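Local coordinates for beta-lactamase (Chitinophaga pinensis, PDB 6N36), which probably hydrolyses the amide bond of beta-lactam rings as a zinc-dependent enzyme of the metallo-beta-lactamase superfamily, at residues T81-H85 with D109-L113; L138-G142 with V153-H157. Numbering follows the deposited sequence.

Interaction 1 of 2, residues T81-H85 with D109-L113. With ZN (zinc ion), chain C.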
loop_
_atom_site.group_PDB
_atom_site.type_symbol
_atom_site.label_atom_id
_atom_site.label_comp_id
_atom_site.label_asym_id
_atom_site.label_seq_id
_atom_site.Cartn_x
_atom_site.Cartn_y
_atom_site.Cartn_z
ATOM N N THR A 81 -0.005 -1.826 -5.781
ATOM C CA THR A 81 0.654 -2.003 -4.480
ATOM C C THR A 81 1.318 -0.694 -4.064
ATOM O O THR A 81 1.780 0.063 -4.934
ATOM C CB THR A 81 1.671 -3.152 -4.498
ATOM O OG1 THR A 81 2.145 -3.349 -3.173
ATOM C CG2 THR A 81 2.833 -2.886 -5.439
ATOM N N THR A 82 1.382 -0.491 -2.768
ATOM C CA THR A 82 2.168 0.614 -2.200
ATOM C C THR A 82 3.676 0.350 -2.235
ATOM O O THR A 82 4.458 1.307 -2.349
ATOM C CB THR A 82 1.684 0.988 -0.808
ATOM O OG1 THR A 82 1.743 -0.139 0.067
ATOM C CG2 THR A 82 0.281 1.555 -0.829
ATOM N N HIS A 83 4.116 -0.868 -2.072
ATOM C CA HIS A 83 5.550 -1.226 -2.277
ATOM C C HIS A 83 5.691 -2.731 -2.354
ATOM O O HIS A 83 4.949 -3.446 -1.652
ATOM C CB HIS A 83 6.462 -0.629 -1.178
ATOM C CG HIS A 83 6.326 -1.175 0.209
ATOM N ND1 HIS A 83 5.549 -0.588 1.178
ATOM C CD2 HIS A 83 6.984 -2.166 0.820
ATOM C CE1 HIS A 83 5.726 -1.225 2.332
ATOM N NE2 HIS A 83 6.610 -2.189 2.151
ATOM N N ALA A 84 6.719 -3.218 -3.038
ATOM C CA ALA A 84 6.843 -4.666 -3.315
ATOM C C ALA A 84 7.643 -5.394 -2.224
ATOM O O ALA A 84 8.746 -5.924 -2.522
ATOM C CB ALA A 84 7.450 -4.881 -4.670
ATOM N N HIS A 85 7.139 -5.382 -1.000
ATOM C CA HIS A 85 7.563 -6.291 0.078
ATOM C C HIS A 85 6.525 -7.395 0.237
ATOM O O HIS A 85 5.327 -7.172 -0.031
ATOM C CB HIS A 85 7.769 -5.542 1.399
ATOM C CG HIS A 85 9.060 -4.794 1.519
ATOM N ND1 HIS A 85 9.274 -3.782 2.459
ATOM C CD2 HIS A 85 10.196 -4.886 0.801
ATOM C CE1 HIS A 85 10.504 -3.333 2.336
ATOM N NE2 HIS A 85 11.095 -4.004 1.342
ATOM N N ASP A 109 9.780 -0.374 -9.085
ATOM C CA ASP A 109 9.613 -1.661 -8.335
ATOM C C ASP A 109 9.312 -2.819 -9.297
ATOM O O ASP A 109 9.130 -3.955 -8.833
ATOM C CB ASP A 109 8.536 -1.600 -7.241
ATOM C CG ASP A 109 9.036 -1.334 -5.808
ATOM O OD1 ASP A 109 10.293 -1.216 -5.614
ATOM O OD2 ASP A 109 8.169 -1.256 -4.893
ATOM N N ALA A 110 9.250 -2.589 -10.603
ATOM C CA ALA A 110 8.829 -3.657 -11.536
ATOM C C ALA A 110 9.778 -4.857 -11.490
ATOM O O ALA A 110 9.316 -6.016 -11.465
ATOM C CB ALA A 110 8.722 -3.099 -12.927
ATOM N N ALA A 111 11.103 -4.629 -11.490
ATOM C CA ALA A 111 12.060 -5.753 -11.472
ATOM C C ALA A 111 11.952 -6.521 -10.156
ATOM O O ALA A 111 11.899 -7.755 -10.179
ATOM C CB ALA A 111 13.459 -5.276 -11.714
ATOM N N LEU A 112 11.776 -5.797 -9.058
ATOM C CA LEU A 112 11.640 -6.444 -7.727
ATOM C C LEU A 112 10.385 -7.313 -7.699
ATOM O O LEU A 112 10.403 -8.421 -7.206
ATOM C CB LEU A 112 11.600 -5.331 -6.690
ATOM C CG LEU A 112 11.545 -5.772 -5.225
ATOM C CD1 LEU A 112 12.781 -6.571 -4.858
ATOM C CD2 LEU A 112 11.436 -4.551 -4.313
ATOM N N LEU A 113 9.268 -6.800 -8.164
ATOM C CA LEU A 113 8.013 -7.585 -8.201
ATOM C C LEU A 113 8.174 -8.808 -9.119
ATOM O O LEU A 113 7.677 -9.850 -8.805
ATOM C CB LEU A 113 6.904 -6.642 -8.688
ATOM C CG LEU A 113 5.500 -7.231 -8.575
ATOM C CD1 LEU A 113 5.126 -7.502 -7.112
ATOM C CD2 LEU A 113 4.534 -6.301 -9.245
HETATM ZN ZN ZN C . 7.909 -2.883 3.784
HETATM O O HOH W 1 6.167 -2.054 5.233
HETATM O O HOH W 2 7.106 -4.652 4.371
HETATM O O HOH W 3 9.122 -3.389 5.613
#

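Interaction 2 of 2, residues L138-G142 with V153-H157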
loop_
_atom_site.group_PDB
_atom_site.type_symbol
_atom_site.label_atom_id
_atom_site.label_comp_id
_atom_site.label_asym_id
_atom_site.label_seq_id
_atom_site.Cartn_x
_atom_site.Cartn_y
_atom_site.Cartn_z
ATOM N N LEU A 138 3.577 -0.127 -16.609
ATOM C CA LEU A 138 4.633 0.462 -15.762
ATOM C C LEU A 138 4.225 1.904 -15.491
ATOM O O LEU A 138 3.966 2.659 -16.473
ATOM C CB LEU A 138 5.975 0.383 -16.509
ATOM C CG LEU A 138 6.503 -1.015 -16.818
ATOM C CD1 LEU A 138 7.737 -0.936 -17.713
ATOM C CD2 LEU A 138 6.819 -1.787 -15.550
ATOM N N LEU A 139 4.203 2.299 -14.229
ATOM C CA LEU A 139 3.708 3.621 -13.800
ATOM C C LEU A 139 4.888 4.541 -13.474
ATOM O O LEU A 139 5.906 4.053 -12.924
ATOM C CB LEU A 139 2.847 3.432 -12.545
ATOM C CG LEU A 139 1.599 2.578 -12.701
ATOM C CD1 LEU A 139 1.023 2.255 -11.315
ATOM C CD2 LEU A 139 0.586 3.270 -13.616
ATOM N N HIS A 140 4.703 5.840 -13.737
ATOM C CA HIS A 140 5.627 6.945 -13.401
ATOM C C HIS A 140 4.978 7.939 -12.447
ATOM O O HIS A 140 3.766 7.963 -12.307
ATOM C CB HIS A 140 6.088 7.646 -14.698
ATOM C CG HIS A 140 6.672 6.672 -15.657
ATOM N ND1 HIS A 140 5.905 6.032 -16.610
ATOM C CD2 HIS A 140 7.896 6.118 -15.721
ATOM C CE1 HIS A 140 6.661 5.183 -17.283
ATOM N NE2 HIS A 140 7.885 5.215 -16.760
ATOM N N ASP A 141 5.787 8.777 -11.825
ATOM C CA ASP A 141 5.298 9.777 -10.867
ATOM C C ASP A 141 4.201 10.578 -11.555
ATOM O O ASP A 141 4.420 11.089 -12.718
ATOM C CB ASP A 141 6.437 10.651 -10.345
ATOM C CG ASP A 141 5.982 11.582 -9.238
ATOM O OD1 ASP A 141 5.307 11.116 -8.310
ATOM O OD2 ASP A 141 6.280 12.795 -9.291
ATOM N N GLY A 142 3.066 10.712 -10.887
ATOM C CA GLY A 142 1.929 11.503 -11.386
ATOM C C GLY A 142 1.028 10.749 -12.356
ATOM O O GLY A 142 0.010 11.332 -12.732
ATOM N N VAL A 153 -4.283 8.860 -8.876
ATOM C CA VAL A 153 -2.932 9.366 -9.214
ATOM C C VAL A 153 -1.854 8.688 -8.353
ATOM O O VAL A 153 -2.029 8.622 -7.128
ATOM C CB VAL A 153 -2.888 10.888 -9.087
ATOM C CG1 VAL A 153 -1.467 11.370 -9.353
ATOM C CG2 VAL A 153 -3.886 11.541 -10.027
ATOM N N MET A 154 -0.840 8.120 -8.989
ATOM C CA MET A 154 0.317 7.510 -8.270
ATOM C C MET A 154 1.364 8.602 -8.013
ATOM O O MET A 154 1.624 9.415 -8.956
ATOM C CB MET A 154 0.938 6.360 -9.055
ATOM C CG MET A 154 2.013 5.658 -8.247
ATOM S SD MET A 154 3.680 6.455 -8.495
ATOM C CE MET A 154 4.213 5.528 -9.905
ATOM N N ARG A 155 1.871 8.715 -6.786
ATOM C CA ARG A 155 3.007 9.606 -6.513
ATOM C C ARG A 155 4.178 8.758 -6.045
ATOM O O ARG A 155 3.981 7.949 -5.125
ATOM C CB ARG A 155 2.681 10.710 -5.511
ATOM C CG ARG A 155 1.573 11.666 -5.931
ATOM C CD ARG A 155 1.868 12.422 -7.199
ATOM N NE ARG A 155 3.184 13.019 -7.288
ATOM C CZ ARG A 155 3.493 14.271 -6.937
ATOM N NH1 ARG A 155 2.581 15.064 -6.392
ATOM N NH2 ARG A 155 4.750 14.666 -7.032
ATOM N N GLN A 156 5.351 8.939 -6.644
ATOM C CA GLN A 156 6.549 8.165 -6.267
ATOM C C GLN A 156 7.074 8.680 -4.926
ATOM O O GLN A 156 7.412 9.871 -4.809
ATOM C CB GLN A 156 7.637 8.173 -7.343
ATOM C CG GLN A 156 7.226 7.489 -8.635
ATOM C CD GLN A 156 8.349 7.583 -9.646
ATOM O OE1 GLN A 156 9.013 8.630 -9.732
ATOM N NE2 GLN A 156 8.547 6.536 -10.438
ATOM N N HIS A 157 7.174 7.772 -3.959
ATOM C CA HIS A 157 7.615 8.043 -2.576
ATOM C C HIS A 157 8.727 7.061 -2.249
ATOM O O HIS A 157 8.574 6.239 -1.368
ATOM C CB HIS A 157 6.418 8.051 -1.638
ATOM C CG HIS A 157 5.542 9.212 -1.853
ATOM N ND1 HIS A 157 4.204 9.194 -1.533
ATOM C CD2 HIS A 157 5.815 10.465 -2.326
ATOM C CE1 HIS A 157 3.675 10.342 -1.873
ATOM N NE2 HIS A 157 4.611 11.156 -2.375
HETATM O O HOH W 4 6.448 12.167 -5.760
HETATM O O HOH W 5 8.587 9.194 -12.603
#

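Interaction 1 of 2, residues T81-H85 with D109-L113
D109 opens the segment just ahead of helix 110-114 and makes its one polar bond to the loop: OD2 accepts the backbone N of A84 at 3.1 Å, with an N-H...O angle of 150°. The same oxygen lies 3.7 Å from CA of H83 and is also hydrogen-bonded to T161, so this single carboxylate joins two loops that carry zinc ligands, H83 and H85 on one, H160 on the other. Behind D109 the chain turns into the helix, where L113 N bonds back to D109 O at 2.9 Å. L112 comes next, its CD2 lying 3.5 Å from the carbonyl O of A84 and 4.0 Å from A84 CB. L113 adds a looser contact, CD1 4.3 Å from A84 CB. A84, the middle residue of an inverse gamma turn closed by a weak H85 N to H83 O bond, thus points its methyl at the helix, while the histidines before and after it reach the zinc through H83 NE2 at 2.2 Å and H85 ND1 at 2.1 Å. The other ring nitrogen, H83 ND1, is hydrogen-bonded to N184. H83 and H85 are the first two histidines of the superfamily's HxHxDH motif, and H160 and three waters complete the coordination. One buried carboxylate hydrogen bond plus two apolar contacts therefore hold A84 between two zinc ligands, consistent with a role in setting the loop backbone that carries both.

Interaction 2 of 2, residues L138-G142 with V153-H157
M154 lays the end of its side chain over the turn that leaves strand 137-139, with CE 3.6 Å from L139 CB and 3.4 Å from the carbonyl O of H140. Beside it the backbones meet directly: G142 N donates to M154 O at 2.7 Å. D141 does most of the polar work. Its OD1 takes the backbone N of Q156 at 2.7 Å and R155 NE at 3.0 Å, the latter a salt bridge backed by a weak bond from R155 NH2 to D141 OD2 at 3.3 Å. Water 4 donates to both D141 OD1 and Q156 O, while water 5 links D141 N to Q156 OE1; the amide NE2 of Q156 turns to N106. The contact joins the edge strand 137-139 of one sheet to strand 150-156 of the other, across the alpha-beta/beta-alpha sandwich of this family. One aspartate thus fastens the link by a salt bridge and a backbone hydrogen bond, with the buried methionine packed on leucine.

How the interactions relate
Interaction 1 closes before interaction 2 opens, and helix 110-114 and strand 137-139 are successive elements of the chain. Their centres lie 13 Å apart, and they touch where A110, whose CA-to-CB bond points away from the zinc loop, brings CB to 3.5 Å from L138 CD2 of the strand. Only interaction 1 holds metal ligands, H83 and H85, and the side chain of H83 is also about 4 Å from the second zinc, bound by D87, H88 and H226. Interaction 2 carries none and is remote from the metal site, to which it is connected through the chain from H157 to H160, the third ligand of the first zinc.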